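Local coordinates for protein unconventional myosin IB (PDB 5XGG) that belongs to the class I unconventional myosins, presumably actin-based motors, and carries a C-terminal SH3 domain that probably recognises proline-rich partners, at residues E19-K24 with G48-N53; V7-P12 with N53-I58. One frame throughout, in Å; residues are numbered along the deposited sequence.

Contact 1 of 2, residues E19-K24 with G48-N53; sequences EELSFK and GWIPNN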
loop_
_atom_site.group_PDB
_atom_site.type_symbol
_atom_site.label_atom_id
_atom_site.label_comp_id
_atom_site.label_asym_id
_atom_site.label_seq_id
_atom_site.Cartn_x
_atom_site.Cartn_y
_atom_site.Cartn_z
ATOM N N GLU A 19 -10.136 8.919 -5.541
ATOM C CA GLU A 19 -10.199 7.503 -5.350
ATOM C C GLU A 19 -8.827 6.890 -5.172
ATOM O O GLU A 19 -8.695 5.683 -4.951
ATOM C CB GLU A 19 -10.874 6.812 -6.481
ATOM C CG GLU A 19 -12.363 7.112 -6.640
ATOM C CD GLU A 19 -12.692 8.482 -7.175
ATOM O OE1 GLU A 19 -11.904 9.094 -7.928
ATOM O OE2 GLU A 19 -13.836 8.918 -6.867
ATOM N N GLU A 20 -7.787 7.721 -5.325
ATOM C CA GLU A 20 -6.406 7.310 -5.014
ATOM C C GLU A 20 -6.037 7.749 -3.583
ATOM O O GLU A 20 -6.667 8.638 -2.932
ATOM C CB GLU A 20 -5.415 7.849 -6.066
ATOM C CG GLU A 20 -5.442 7.023 -7.341
ATOM C CD GLU A 20 -4.709 7.689 -8.472
ATOM O OE1 GLU A 20 -3.832 8.509 -8.239
ATOM O OE2 GLU A 20 -4.996 7.320 -9.652
ATOM N N LEU A 21 -4.947 7.123 -3.121
ATOM C CA LEU A 21 -4.368 7.367 -1.799
ATOM C C LEU A 21 -2.997 7.982 -1.949
ATOM O O LEU A 21 -2.077 7.404 -2.545
ATOM C CB LEU A 21 -4.345 6.044 -1.023
ATOM C CG LEU A 21 -3.686 6.028 0.369
ATOM C CD1 LEU A 21 -4.505 6.826 1.342
ATOM C CD2 LEU A 21 -3.521 4.499 0.805
ATOM N N SER A 22 -2.778 9.125 -1.314
ATOM C CA SER A 22 -1.440 9.689 -1.162
ATOM C C SER A 22 -0.639 9.090 -0.021
ATOM O O SER A 22 -1.231 8.517 0.933
ATOM C CB SER A 22 -1.516 11.209 -0.914
ATOM O OG SER A 22 -2.291 11.889 -1.893
ATOM N N PHE A 23 0.692 9.200 -0.120
ATOM C CA PHE A 23 1.546 8.612 0.904
ATOM C C PHE A 23 2.951 9.175 0.731
ATOM O O PHE A 23 3.293 9.794 -0.285
ATOM C CB PHE A 23 1.521 7.040 0.876
ATOM C CG PHE A 23 1.812 6.459 -0.432
ATOM C CD1 PHE A 23 3.152 6.158 -0.829
ATOM C CD2 PHE A 23 0.756 6.109 -1.302
ATOM C CE1 PHE A 23 3.404 5.630 -2.113
ATOM C CE2 PHE A 23 1.037 5.574 -2.582
ATOM C CZ PHE A 23 2.351 5.309 -2.955
ATOM N N LYS A 24 3.742 8.981 1.782
ATOM C CA LYS A 24 5.100 9.419 1.842
ATOM C C LYS A 24 6.003 8.204 1.974
ATOM O O LYS A 24 5.569 7.133 2.385
ATOM C CB LYS A 24 5.225 10.443 2.978
ATOM C CG LYS A 24 5.473 9.930 4.349
ATOM C CD LYS A 24 5.164 11.025 5.400
ATOM C CE LYS A 24 5.369 10.519 6.858
ATOM N NZ LYS A 24 4.242 9.630 7.309
ATOM N N GLY A 48 -7.609 4.010 -0.608
ATOM C CA GLY A 48 -7.609 4.444 -1.998
ATOM C C GLY A 48 -6.622 3.609 -2.815
ATOM O O GLY A 48 -5.801 2.863 -2.277
ATOM N N TRP A 49 -6.666 3.770 -4.121
ATOM C CA TRP A 49 -5.732 3.073 -4.963
ATOM C C TRP A 49 -4.346 3.726 -4.909
ATOM O O TRP A 49 -4.191 4.939 -4.946
ATOM C CB TRP A 49 -6.220 3.057 -6.436
ATOM C CG TRP A 49 -7.477 2.366 -6.625
ATOM C CD1 TRP A 49 -8.700 2.949 -6.747
ATOM C CD2 TRP A 49 -7.696 0.931 -6.636
ATOM N NE1 TRP A 49 -9.681 1.951 -6.874
ATOM C CE2 TRP A 49 -9.097 0.722 -6.833
ATOM C CE3 TRP A 49 -6.858 -0.185 -6.542
ATOM C CZ2 TRP A 49 -9.664 -0.559 -6.831
ATOM C CZ3 TRP A 49 -7.376 -1.455 -6.676
ATOM C CH2 TRP A 49 -8.800 -1.659 -6.778
ATOM N N ILE A 50 -3.360 2.841 -4.960
ATOM C CA ILE A 50 -1.951 3.195 -5.032
ATOM C C ILE A 50 -1.287 2.430 -6.164
ATOM O O ILE A 50 -1.624 1.309 -6.494
ATOM C CB ILE A 50 -1.242 2.890 -3.717
ATOM C CG1 ILE A 50 -1.081 1.349 -3.406
ATOM C CG2 ILE A 50 -1.892 3.552 -2.537
ATOM C CD1 ILE A 50 -0.246 1.062 -2.154
ATOM N N PRO A 51 -0.301 3.058 -6.810
ATOM C CA PRO A 51 0.521 2.364 -7.807
ATOM C C PRO A 51 1.494 1.392 -7.170
ATOM O O PRO A 51 2.283 1.799 -6.291
ATOM C CB PRO A 51 1.287 3.536 -8.458
ATOM C CG PRO A 51 1.309 4.573 -7.418
ATOM C CD PRO A 51 0.106 4.423 -6.579
ATOM N N ASN A 52 1.390 0.092 -7.534
ATOM C CA ASN A 52 2.190 -0.896 -6.866
ATOM C C ASN A 52 3.683 -0.760 -7.107
ATOM O O ASN A 52 4.427 -1.239 -6.341
ATOM C CB ASN A 52 1.671 -2.326 -7.152
ATOM C CG ASN A 52 1.962 -2.816 -8.587
ATOM O OD1 ASN A 52 2.915 -2.433 -9.210
ATOM N ND2 ASN A 52 1.141 -3.736 -9.069
ATOM N N ASN A 53 4.107 -0.067 -8.198
ATOM C CA ASN A 53 5.523 0.151 -8.417
ATOM C C ASN A 53 6.118 1.297 -7.610
ATOM O O ASN A 53 7.321 1.569 -7.777
ATOM C CB ASN A 53 5.776 0.287 -9.909
ATOM C CG ASN A 53 5.063 1.484 -10.574
ATOM O OD1 ASN A 53 4.381 2.247 -9.939
ATOM N ND2 ASN A 53 5.186 1.580 -11.912
#
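The methyl CG2 of Ile-50 meets two side chains of segment 19-24 at once, Leu-21 and Phe-23, and they reach it from different directions. Leu-21 lies alongside Ile-50, both side chains pointing the same way, with its CB 3.8 Å from Ile-50 CG2. Phe-23 instead crosses Ile-50 at about a right angle and brings a ring corner to it, CE2 to CG2 at 3.6 Å. In Ile-50, CG1 sits between the backbone N and the carbonyl carbon (chi1 70°), while CG2, the touching branch, is anti to the carbonyl carbon. The same Phe-23 corner meets Pro-51 more loosely, CD lying near the ring plane, 4.3 Å from CE2. In SH3 terms, the returning arm of the RT loop is here laid against strand 46-51, and the buried Leu-21, Phe-23 and Ile-50 belong to the hydrophobic core, where Ile-29 adds to the packing. Two backbone bonds fasten the arm round the Glu-20/Trp-49 bridge. Trp-49 N donates to a lone pair of Glu-19 O at 2.9 Å, in the carbonyl plane; Leu-21 N approaches Trp-49 O from above its plane, 41° out of it. That second oxygen is also lined by the aliphatic start of Glu-20, with CB 3.3 Å from Trp-49 O. On the indole, CD1 comes within 3.3 Å of Glu-19 O. Farther out, the Glu-20 and Trp-49 side chains cross at about a right angle, carboxylate and indole planes 88° apart. The Glu-20 carboxylate turns to its own loop, where OE1 accepts from Ala-16 N and shares a hydrogen bond with Tyr-13 OH.

Contact 2 of 2, residues V7-P12 with N53-I58; sequences VKALYP and NYVKEI
Running antiparallel, the first and last strands of the SH3 fold bring Val-7 and Val-55 together. Their side chains cross obliquely on the face they share with Ala-9 and Glu-57. In each valine CG1 is anti to the carbonyl carbon (chi1 -59° and -52°), with CG2 between the backbone N and the carbonyl carbon; the closest methyl contact is CG2 to CG2, at 3.6 Å between Val-7 and Val-55, and the CG1 methyls lie nearby. Val-7 CG1 also rests 3.8 Å from Glu-57 CA, and Ile-29 and Ile-31 of the adjoining strand pack on the same valine. Lys-8 and Lys-56 form the hydrogen-bonded pair, joined by two backbone bonds of 2.9 Å, Lys-8 N to Lys-56 O and Lys-56 N to Lys-8 O. Beyond the paired strands, Leu-10 N donates to Tyr-54 O at 2.8 Å and carries the link into the 3-10 turn. Tyr-54 then forms a T-shaped pair with Tyr-11, whose edge faces the Tyr-54 ring, the planes being 83° apart and the centroids 6.0 Å. Backbone oxygens border the rim of Tyr-54: CE2 lies 3.4 Å from Pro-12 O, which sits in the ring plane.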
loop_
_atom_site.group_PDB
_atom_site.type_symbol
_atom_site.label_atom_id
_atom_site.label_comp_id
_atom_site.label_asym_id
_atom_site.label_seq_id
_atom_site.Cartn_x
_atom_site.Cartn_y
_atom_site.Cartn_z
ATOM N N VAL A 7 2.792 -3.224 2.655
ATOM C CA VAL A 7 3.825 -2.739 1.761
ATOM C C VAL A 7 4.423 -1.514 2.407
ATOM O O VAL A 7 3.818 -0.822 3.241
ATOM C CB VAL A 7 3.313 -2.361 0.329
ATOM C CG1 VAL A 7 2.643 -3.553 -0.375
ATOM C CG2 VAL A 7 2.372 -1.155 0.343
ATOM N N LYS A 8 5.672 -1.253 2.056
ATOM C CA LYS A 8 6.361 -0.010 2.483
ATOM C C LYS A 8 6.621 0.876 1.267
ATOM O O LYS A 8 7.117 0.390 0.218
ATOM C CB LYS A 8 7.696 -0.377 3.099
ATOM C CG LYS A 8 8.437 0.792 3.683
ATOM C CD LYS A 8 9.609 0.199 4.465
ATOM C CE LYS A 8 10.612 1.219 4.862
ATOM N NZ LYS A 8 11.494 0.605 5.917
ATOM N N ALA A 9 6.216 2.134 1.354
ATOM C CA ALA A 9 6.407 3.072 0.238
ATOM C C ALA A 9 7.921 3.333 0.047
ATOM O O ALA A 9 8.638 3.599 0.986
ATOM C CB ALA A 9 5.702 4.385 0.546
ATOM N N LEU A 10 8.340 3.273 -1.208
ATOM C CA LEU A 10 9.691 3.497 -1.634
ATOM C C LEU A 10 9.849 5.004 -2.026
ATOM O O LEU A 10 10.972 5.592 -1.928
ATOM C CB LEU A 10 9.982 2.647 -2.816
ATOM C CG LEU A 10 9.929 1.169 -2.648
ATOM C CD1 LEU A 10 10.136 0.479 -3.973
ATOM C CD2 LEU A 10 10.908 0.739 -1.523
ATOM N N TYR A 11 8.800 5.560 -2.641
ATOM C CA TYR A 11 8.795 6.989 -3.043
ATOM C C TYR A 11 7.423 7.577 -2.598
ATOM O O TYR A 11 6.432 6.788 -2.413
ATOM C CB TYR A 11 8.890 7.067 -4.549
ATOM C CG TYR A 11 9.752 6.021 -5.139
ATOM C CD1 TYR A 11 11.188 6.097 -5.009
ATOM C CD2 TYR A 11 9.197 4.901 -5.846
ATOM C CE1 TYR A 11 11.987 5.043 -5.505
ATOM C CE2 TYR A 11 9.988 3.910 -6.330
ATOM C CZ TYR A 11 11.379 3.972 -6.149
ATOM O OH TYR A 11 12.141 2.901 -6.638
ATOM N N PRO A 12 7.323 8.911 -2.418
ATOM C CA PRO A 12 6.058 9.462 -2.102
ATOM C C PRO A 12 5.159 9.455 -3.338
ATOM O O PRO A 12 5.630 9.402 -4.421
ATOM C CB PRO A 12 6.411 10.932 -1.682
ATOM C CG PRO A 12 7.526 11.288 -2.527
ATOM C CD PRO A 12 8.328 9.999 -2.648
ATOM N N ASN A 53 4.107 -0.067 -8.198
ATOM C CA ASN A 53 5.523 0.151 -8.417
ATOM C C ASN A 53 6.118 1.297 -7.610
ATOM O O ASN A 53 7.321 1.569 -7.777
ATOM C CB ASN A 53 5.776 0.287 -9.909
ATOM C CG ASN A 53 5.063 1.484 -10.574
ATOM O OD1 ASN A 53 4.381 2.247 -9.939
ATOM N ND2 ASN A 53 5.186 1.580 -11.912
ATOM N N TYR A 54 5.342 1.864 -6.640
ATOM C CA TYR A 54 5.847 2.816 -5.646
ATOM C C TYR A 54 6.182 2.196 -4.351
ATOM O O TYR A 54 6.711 2.831 -3.469
ATOM C CB TYR A 54 4.935 4.036 -5.439
ATOM C CG TYR A 54 5.009 5.072 -6.481
ATOM C CD1 TYR A 54 4.700 4.794 -7.821
ATOM C CD2 TYR A 54 5.259 6.414 -6.151
ATOM C CE1 TYR A 54 4.728 5.825 -8.766
ATOM C CE2 TYR A 54 5.377 7.413 -7.117
ATOM C CZ TYR A 54 5.038 7.123 -8.401
ATOM O OH TYR A 54 5.056 8.147 -9.320
ATOM N N VAL A 55 5.848 0.923 -4.200
ATOM C CA VAL A 55 5.993 0.253 -2.926
ATOM C C VAL A 55 6.630 -1.124 -3.046
ATOM O O VAL A 55 6.829 -1.616 -4.142
ATOM C CB VAL A 55 4.584 0.100 -2.310
ATOM C CG1 VAL A 55 3.802 1.429 -2.255
ATOM C CG2 VAL A 55 3.759 -0.980 -3.004
ATOM N N LYS A 56 6.996 -1.666 -1.891
ATOM C CA LYS A 56 7.605 -3.012 -1.768
ATOM C C LYS A 56 6.918 -3.790 -0.707
ATOM O O LYS A 56 6.824 -3.343 0.456
ATOM C CB LYS A 56 9.064 -2.935 -1.390
ATOM C CG LYS A 56 9.794 -4.270 -1.627
ATOM C CD LYS A 56 11.083 -4.329 -0.818
ATOM C CE LYS A 56 12.055 -5.364 -1.395
ATOM N NZ LYS A 56 12.848 -6.024 -0.316
ATOM N N GLU A 57 6.454 -4.960 -1.119
ATOM C CA GLU A 57 5.671 -5.812 -0.224
ATOM C C GLU A 57 6.570 -6.286 0.876
ATOM O O GLU A 57 7.699 -6.601 0.623
ATOM C CB GLU A 57 4.983 -6.944 -1.016
ATOM C CG GLU A 57 3.846 -7.564 -0.195
ATOM C CD GLU A 57 3.185 -8.679 -0.916
ATOM O OE1 GLU A 57 3.496 -8.944 -2.136
ATOM O OE2 GLU A 57 2.342 -9.268 -0.212
ATOM N N ILE A 58 6.071 -6.359 2.098
ATOM C CA ILE A 58 6.866 -6.756 3.267
ATOM C C ILE A 58 6.545 -8.211 3.468
ATOM O O ILE A 58 5.395 -8.582 3.634
ATOM C CB ILE A 58 6.440 -5.972 4.508
ATOM C CG1 ILE A 58 6.754 -4.477 4.363
ATOM C CG2 ILE A 58 7.127 -6.455 5.765
ATOM C CD1 ILE A 58 5.887 -3.589 5.240
#

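Contact 1 is nested within the chain segment closed by contact 2; their centres are about 10 Å apart, and Asn-53 belongs to both. Phe-23 joins them directly: its CD1 packs 3.4 Å from Ala-9 CB, and its CE1 lies 3.3 Å from Tyr-11 O, so a ring of contact 1 packs directly on segment 7-12 of contact 2. Outside, Pro-51 of contact 1 touches Trp-38 and Tyr-13, and Tyr-13 in turn stacks edge-to-face with Tyr-54 of contact 2. Tyr-11, Tyr-13, Trp-38, Pro-51 and Tyr-54 match by sequence and position the residues that in other SH3 domains line the surface for proline-rich peptides, so both contacts probably contribute residues to the ligand-binding surface.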